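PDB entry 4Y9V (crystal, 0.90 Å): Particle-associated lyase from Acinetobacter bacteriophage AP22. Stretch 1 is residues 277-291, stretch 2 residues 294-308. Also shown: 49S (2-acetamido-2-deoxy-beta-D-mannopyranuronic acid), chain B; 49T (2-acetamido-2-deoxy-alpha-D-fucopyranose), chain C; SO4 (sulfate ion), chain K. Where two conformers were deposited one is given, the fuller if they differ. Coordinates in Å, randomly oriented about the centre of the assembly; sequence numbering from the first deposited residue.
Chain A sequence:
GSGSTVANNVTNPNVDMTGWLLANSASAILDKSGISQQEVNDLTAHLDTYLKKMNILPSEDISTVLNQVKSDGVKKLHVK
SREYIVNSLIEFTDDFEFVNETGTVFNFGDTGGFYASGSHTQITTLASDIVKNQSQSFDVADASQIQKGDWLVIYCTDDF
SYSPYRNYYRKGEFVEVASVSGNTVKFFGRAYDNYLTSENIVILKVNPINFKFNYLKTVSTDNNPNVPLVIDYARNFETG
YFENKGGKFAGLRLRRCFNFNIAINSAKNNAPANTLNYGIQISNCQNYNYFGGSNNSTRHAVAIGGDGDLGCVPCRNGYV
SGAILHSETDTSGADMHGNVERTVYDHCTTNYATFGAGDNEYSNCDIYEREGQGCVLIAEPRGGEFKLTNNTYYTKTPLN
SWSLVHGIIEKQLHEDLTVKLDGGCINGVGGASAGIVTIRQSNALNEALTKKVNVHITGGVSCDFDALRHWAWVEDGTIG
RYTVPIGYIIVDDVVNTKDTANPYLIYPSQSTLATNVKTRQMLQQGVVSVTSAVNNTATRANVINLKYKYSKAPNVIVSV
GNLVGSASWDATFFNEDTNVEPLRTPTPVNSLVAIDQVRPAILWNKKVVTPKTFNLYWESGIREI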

# COMPACT_ATOMS: atom_id res chain seq x y z
N ASN A 277 -25.80 10.12 -12.45
CA ASN A 277 -26.10 9.68 -11.08
C ASN A 277 -24.81 9.34 -10.32
O ASN A 277 -24.53 8.20 -10.00
CB ASN A 277 -27.02 8.46 -10.97
CG ASN A 277 -28.32 8.58 -11.72
OD1 ASN A 277 -28.46 7.96 -12.77
ND2 ASN A 277 -29.28 9.31 -11.17
N TYR A 278 -24.04 10.40 -10.03
CA TYR A 278 -22.72 10.24 -9.43
C TYR A 278 -22.72 10.92 -8.06
O TYR A 278 -23.24 12.03 -7.90
CB TYR A 278 -21.65 10.85 -10.31
CG TYR A 278 -21.61 10.31 -11.72
CD1 TYR A 278 -22.00 9.03 -12.06
CD2 TYR A 278 -21.12 11.10 -12.76
CE1 TYR A 278 -21.90 8.55 -13.37
CE2 TYR A 278 -20.97 10.61 -14.05
CZ TYR A 278 -21.36 9.33 -14.36
OH TYR A 278 -21.20 8.93 -15.65
N GLY A 279 -22.12 10.29 -7.06
CA GLY A 279 -21.97 10.98 -5.77
C GLY A 279 -20.99 12.15 -5.90
O GLY A 279 -21.36 13.31 -5.73
N ILE A 280 -19.75 11.79 -6.21
CA ILE A 280 -18.73 12.72 -6.64
C ILE A 280 -18.37 12.37 -8.08
O ILE A 280 -18.14 11.21 -8.39
CB ILE A 280 -17.44 12.61 -5.78
CG1 ILE A 280 -17.75 12.89 -4.32
CG2 ILE A 280 -16.37 13.57 -6.31
CD1 ILE A 280 -16.62 12.65 -3.37
N GLN A 281 -18.31 13.40 -8.94
CA GLN A 281 -17.72 13.24 -10.26
C GLN A 281 -16.40 13.98 -10.29
O GLN A 281 -16.35 15.20 -10.07
CB GLN A 281 -18.64 13.73 -11.39
CG GLN A 281 -18.08 13.34 -12.77
CD GLN A 281 -18.96 13.75 -13.93
OE1 GLN A 281 -19.78 14.65 -13.78
NE2 GLN A 281 -18.77 13.11 -15.08
N ILE A 282 -15.34 13.24 -10.58
CA ILE A 282 -14.01 13.83 -10.85
C ILE A 282 -13.96 13.92 -12.37
O ILE A 282 -13.90 12.90 -13.04
CB ILE A 282 -12.93 12.94 -10.21
CG1 ILE A 282 -13.08 12.88 -8.70
CG2 ILE A 282 -11.56 13.47 -10.63
CD1 ILE A 282 -12.23 11.82 -8.03
N SER A 283 -14.09 15.15 -12.88
CA SER A 283 -14.20 15.44 -14.30
C SER A 283 -12.91 16.05 -14.81
O SER A 283 -12.60 17.19 -14.48
CB SER A 283 -15.35 16.39 -14.56
OG SER A 283 -16.59 15.77 -14.30
N ASN A 284 -12.15 15.30 -15.61
CA ASN A 284 -11.02 15.90 -16.32
C ASN A 284 -10.01 16.55 -15.37
O ASN A 284 -9.62 17.70 -15.55
CB ASN A 284 -11.51 16.90 -17.36
CG ASN A 284 -12.63 16.32 -18.20
OD1 ASN A 284 -13.80 16.70 -18.06
ND2 ASN A 284 -12.29 15.34 -19.02
N CYS A 285 -9.59 15.78 -14.35
CA CYS A 285 -8.68 16.26 -13.33
C CYS A 285 -7.34 15.53 -13.38
O CYS A 285 -7.21 14.43 -13.92
CB CYS A 285 -9.26 16.06 -11.94
SG CYS A 285 -10.70 17.08 -11.55
N GLN A 286 -6.33 16.15 -12.76
CA GLN A 286 -4.97 15.61 -12.74
C GLN A 286 -4.37 15.80 -11.37
O GLN A 286 -4.36 16.91 -10.86
CB GLN A 286 -4.13 16.31 -13.83
CG GLN A 286 -2.76 15.70 -14.06
CD GLN A 286 -2.11 16.28 -15.26
OE1 GLN A 286 -2.75 16.57 -16.29
NE2 GLN A 286 -0.82 16.49 -15.17
N ASN A 287 -3.86 14.70 -10.80
CA ASN A 287 -3.14 14.74 -9.53
C ASN A 287 -4.14 14.97 -8.42
O ASN A 287 -4.35 16.09 -7.94
CB ASN A 287 -1.98 15.77 -9.50
CG ASN A 287 -0.93 15.65 -10.62
OD1 ASN A 287 -0.14 16.61 -10.69
ND2 ASN A 287 -0.94 14.66 -11.41
N TYR A 288 -5.19 13.96 -8.24
CA TYR A 288 -6.40 14.01 -7.38
C TYR A 288 -6.40 12.85 -6.42
O TYR A 288 -6.24 11.69 -6.78
CB TYR A 288 -7.69 14.00 -8.18
CG TYR A 288 -7.85 12.86 -9.17
CD1 TYR A 288 -8.46 11.64 -8.94
CD2 TYR A 288 -7.32 13.04 -10.45
CE1 TYR A 288 -8.54 10.66 -9.91
CE2 TYR A 288 -7.38 12.08 -11.41
CZ TYR A 288 -8.03 10.90 -11.12
OH TYR A 288 -7.92 10.03 -12.22
N ASN A 289 -6.10 13.12 -4.75
CA ASN A 289 -6.23 12.07 -3.80
C ASN A 289 -7.55 12.22 -3.02
O ASN A 289 -8.07 13.33 -2.84
CB ASN A 289 -5.08 12.10 -2.82
CG ASN A 289 -3.74 12.14 -3.52
OD1 ASN A 289 -3.09 13.23 -3.56
ND2 ASN A 289 -3.29 11.06 -4.00
N TYR A 290 -7.99 11.07 -2.56
CA TYR A 290 -9.18 10.98 -1.67
C TYR A 290 -8.83 10.01 -0.58
O TYR A 290 -8.93 8.79 -0.78
CB TYR A 290 -10.38 10.55 -2.49
CG TYR A 290 -11.74 10.54 -1.82
CD1 TYR A 290 -11.98 11.10 -0.60
CD2 TYR A 290 -12.82 9.97 -2.49
CE1 TYR A 290 -13.26 11.07 -0.04
CE2 TYR A 290 -14.09 9.97 -1.97
CZ TYR A 290 -14.31 10.54 -0.73
OH TYR A 290 -15.57 10.58 -0.19
N PHE A 291 -8.34 10.52 0.54
CA PHE A 291 -7.80 9.76 1.66
C PHE A 291 -8.91 9.58 2.69
O PHE A 291 -8.97 10.28 3.71
CB PHE A 291 -6.57 10.41 2.24
CG PHE A 291 -5.31 10.39 1.41
CD1 PHE A 291 -4.49 9.28 1.42
CD2 PHE A 291 -4.90 11.42 0.58
CE1 PHE A 291 -3.37 9.20 0.72
CE2 PHE A 291 -3.72 11.33 -0.13
CZ PHE A 291 -2.97 10.17 -0.09
N SER A 294 -16.68 7.84 2.39
CA SER A 294 -17.75 6.98 1.93
C SER A 294 -18.68 7.79 1.05
O SER A 294 -18.93 8.96 1.32
CB SER A 294 -18.55 6.43 3.12
OG SER A 294 -19.60 5.55 2.74
N ASN A 295 -19.16 7.14 0.00
CA ASN A 295 -20.14 7.74 -0.86
C ASN A 295 -21.07 6.65 -1.38
O ASN A 295 -20.65 5.52 -1.65
CB ASN A 295 -19.51 8.46 -2.07
CG ASN A 295 -18.57 9.58 -1.65
OD1 ASN A 295 -17.37 9.31 -1.54
ND2 ASN A 295 -19.13 10.74 -1.40
N ASN A 296 -22.34 7.05 -1.53
CA ASN A 296 -23.42 6.20 -2.02
C ASN A 296 -24.18 6.95 -3.11
O ASN A 296 -24.38 8.18 -3.04
CB ASN A 296 -24.38 5.86 -0.89
CG ASN A 296 -23.74 4.97 0.14
OD1 ASN A 296 -23.00 4.06 -0.20
ND2 ASN A 296 -24.05 5.18 1.39
N SER A 297 -24.62 6.22 -4.13
CA SER A 297 -25.30 6.84 -5.25
C SER A 297 -26.24 5.87 -5.92
O SER A 297 -26.05 4.65 -5.87
CB SER A 297 -24.23 7.30 -6.25
OG SER A 297 -24.83 7.89 -7.39
N THR A 298 -27.21 6.40 -6.69
CA THR A 298 -27.99 5.55 -7.58
C THR A 298 -27.08 4.77 -8.53
O THR A 298 -27.33 3.59 -8.78
CB THR A 298 -29.00 6.39 -8.38
OG1 THR A 298 -29.87 7.01 -7.42
CG2 THR A 298 -29.79 5.56 -9.37
N ARG A 299 -26.08 5.45 -9.10
CA ARG A 299 -25.09 4.83 -9.97
C ARG A 299 -23.71 5.00 -9.29
O ARG A 299 -23.59 4.76 -8.10
CB ARG A 299 -25.20 5.26 -11.43
CG ARG A 299 -26.58 4.97 -12.01
CD ARG A 299 -26.69 5.22 -13.50
NE ARG A 299 -25.84 4.33 -14.26
CZ ARG A 299 -24.74 4.63 -14.90
NH1 ARG A 299 -24.26 5.86 -14.96
NH2 ARG A 299 -24.06 3.65 -15.52
N HIS A 300 -22.67 5.35 -10.04
CA HIS A 300 -21.34 5.35 -9.45
C HIS A 300 -21.29 6.32 -8.24
O HIS A 300 -21.75 7.45 -8.30
CB HIS A 300 -20.28 5.75 -10.46
CG HIS A 300 -20.29 4.96 -11.71
ND1 HIS A 300 -20.19 3.60 -11.76
CD2 HIS A 300 -20.29 5.36 -13.01
CE1 HIS A 300 -20.18 3.16 -13.01
NE2 HIS A 300 -20.25 4.21 -13.79
N ALA A 301 -20.66 5.84 -7.17
CA ALA A 301 -20.45 6.66 -5.99
C ALA A 301 -19.35 7.70 -6.20
O ALA A 301 -19.54 8.86 -5.89
CB ALA A 301 -20.18 5.76 -4.80
N VAL A 302 -18.21 7.22 -6.74
CA VAL A 302 -17.17 8.10 -7.30
C VAL A 302 -17.09 7.72 -8.77
O VAL A 302 -16.78 6.57 -9.11
CB VAL A 302 -15.82 7.97 -6.60
CG1 VAL A 302 -14.76 8.75 -7.37
CG2 VAL A 302 -15.92 8.46 -5.15
N ALA A 303 -17.40 8.70 -9.63
CA ALA A 303 -17.24 8.57 -11.07
C ALA A 303 -16.01 9.36 -11.46
O ALA A 303 -15.88 10.52 -11.08
CB ALA A 303 -18.44 9.13 -11.80
N ILE A 304 -15.10 8.73 -12.20
CA ILE A 304 -13.89 9.39 -12.67
C ILE A 304 -14.02 9.43 -14.19
O ILE A 304 -14.11 8.37 -14.84
CB ILE A 304 -12.60 8.73 -12.17
CG1 ILE A 304 -12.68 8.51 -10.65
CG2 ILE A 304 -11.42 9.58 -12.57
CD1 ILE A 304 -11.44 7.82 -10.08
N GLY A 305 -14.09 10.62 -14.75
CA GLY A 305 -14.34 10.74 -16.18
C GLY A 305 -14.36 12.21 -16.57
O GLY A 305 -13.33 12.86 -16.55
N GLY A 306 -15.54 12.72 -16.93
CA GLY A 306 -15.72 14.11 -17.26
C GLY A 306 -16.50 14.33 -18.55
O GLY A 306 -17.41 13.54 -18.85
N ASP A 307 -16.21 15.42 -19.20
CA ASP A 307 -17.01 15.87 -20.35
C ASP A 307 -16.08 16.27 -21.49
O ASP A 307 -14.98 15.78 -21.61
CB ASP A 307 -18.11 16.83 -19.93
CG ASP A 307 -17.62 18.18 -19.48
OD1 ASP A 307 -17.06 18.26 -18.37
OD2 ASP A 307 -17.74 19.17 -20.24
N GLY A 308 -16.57 17.15 -22.37
CA GLY A 308 -15.96 17.37 -23.66
C GLY A 308 -15.75 18.81 -24.06
O GLY A 308 -15.53 19.06 -25.25
C8 49S B . -16.67 10.45 -19.22
C7 49S B . -17.87 10.69 -18.33
O7 49S B . -17.73 10.83 -17.09
N2 49S B . -19.06 10.73 -18.94
C2 49S B . -20.32 10.88 -18.22
C3 49S B . -20.92 12.28 -18.39
O3 49S B . -20.02 13.28 -17.91
C1 49S B . -21.32 9.86 -18.74
O1 49S B . -20.82 8.56 -18.67
O5 49S B . -21.57 10.11 -20.12
C5 49S B . -22.25 11.36 -20.31
C6 49S B . -22.59 11.49 -21.78
O6A 49S B . -21.72 11.19 -22.63
O6B 49S B . -23.74 11.93 -22.05
C4 49S B . -21.37 12.52 -19.83
O4 49S B . -22.24 13.64 -19.96
C1 49T C . -21.67 14.94 -19.94
C2 49T C . -22.82 15.92 -20.17
N2 49T C . -23.96 15.56 -19.31
C7 49T C . -24.29 16.30 -18.26
O7 49T C . -23.67 17.25 -17.85
C8 49T C . -25.56 15.83 -17.54
O5 49T C . -20.67 15.11 -20.88
C5 49T C . -21.07 15.01 -22.26
C6 49T C . -19.83 15.09 -23.12
C4 49T C . -22.10 16.09 -22.54
O4 49T C . -21.49 17.36 -22.34
C3 49T C . -23.27 15.91 -21.61
O3 49T C . -24.20 17.01 -21.79
S SO4 K . -21.14 5.24 -17.11
O1 SO4 K . -20.43 5.77 -18.26
O2 SO4 K . -20.37 4.13 -16.52
O3 SO4 K . -22.44 4.75 -17.60
O4 SO4 K . -21.39 6.23 -16.03
O HOH W 1 -18.08 16.52 -16.40
O HOH W 2 -13.14 13.59 -21.50
O HOH W 3 -14.16 13.56 -20.57
O HOH W 4 -16.67 10.88 2.41

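The two stretches bury 980 Å² between them, and Asn-277, Ala-303 and Tyr-278 have the most surface covered by the other stretch (89, 68 and 66 Å²). Their contacts are organised by a parallel pairing of the strand that ends at Ser-283 with strand 302-305, whose axes approach to 4.7 Å with N-to-C directions 12° apart.

The ladder is regular. Ala-303 lies at its centre: its N donates to Ile-280 O (2.9 Å, 169° at the hydrogen) and its O accepts from Ile-282 N (2.8 Å, 165°). Ile-280 N to Ala-301 O (3.0 Å), Gly-305 N to Ile-282 O (2.9 Å) and Asn-284 N to Gly-305 O (2.9 Å) extend the alternation, and all are well directed, with angles of 152° or more.

The methyl of Ala-303 sits over one face of the Tyr-278 ring, CB lying 3.4 Å from the ring centroid and 12° off its normal, a CH-pi contact. The m rotamer of Tyr-278 (chi1 -56°) lays the ring there. The ring of His-300 is inclined 26° to it, but with centroids 5.7 Å apart the two barely overlap. Tyr-278 OH donates to sulfate O4 (2.7 Å) and accepts from 49S O1 (3.1 Å); His-300 NE2 reaches sulfate O2 at 2.7 Å, so one anion ties together side chains from both stretches.

Asn-277, buried and with CB directed toward stretch 2, makes its hydrogen bonds to stretch 2 through its carbonyl. Ser-297 OG donates to Asn-277 O at 2.6 Å, whereas Arg-299 N to the same Asn-277 O, at 3.3 Å and 130°, is weak. The Asn-277 side chain packs as well, with CB 3.9 Å from Thr-298 CB. Next to Tyr-278, Gly-279 allows the backbones to lie close: an ideal CB would lie 2.6 Å from Ala-301 O, a clash.

Ile-280, Ile-282, Val-302 and Ile-304 share the sheet face opposite Ala-303. Their branched side chains suit a buried apolar layer, with Ile-282 CD1 4.0 Å from Val-302 CG1 and 4.2 Å from Ile-304 CG1. Tyr-290 brings its ring edge to this layer, CE2 lying 4.0 Å from Val-302 CG2, while its OH donates to Asn-295 OD1 at 2.6 Å.

At the far end, Asn-284 OD1 accepts from Asp-307 N (3.0 Å, 167°). Gly-306 packs against Asn-284, its CA 3.3 Å from Asn-284 OD1; a CB would come 2.1 Å from Asn-284 OD1, and its phi/psi of 132/-151 independently calls for glycine. Gly-306 N also donates to 49S O7 (2.9 Å), bringing the sugar against the junction.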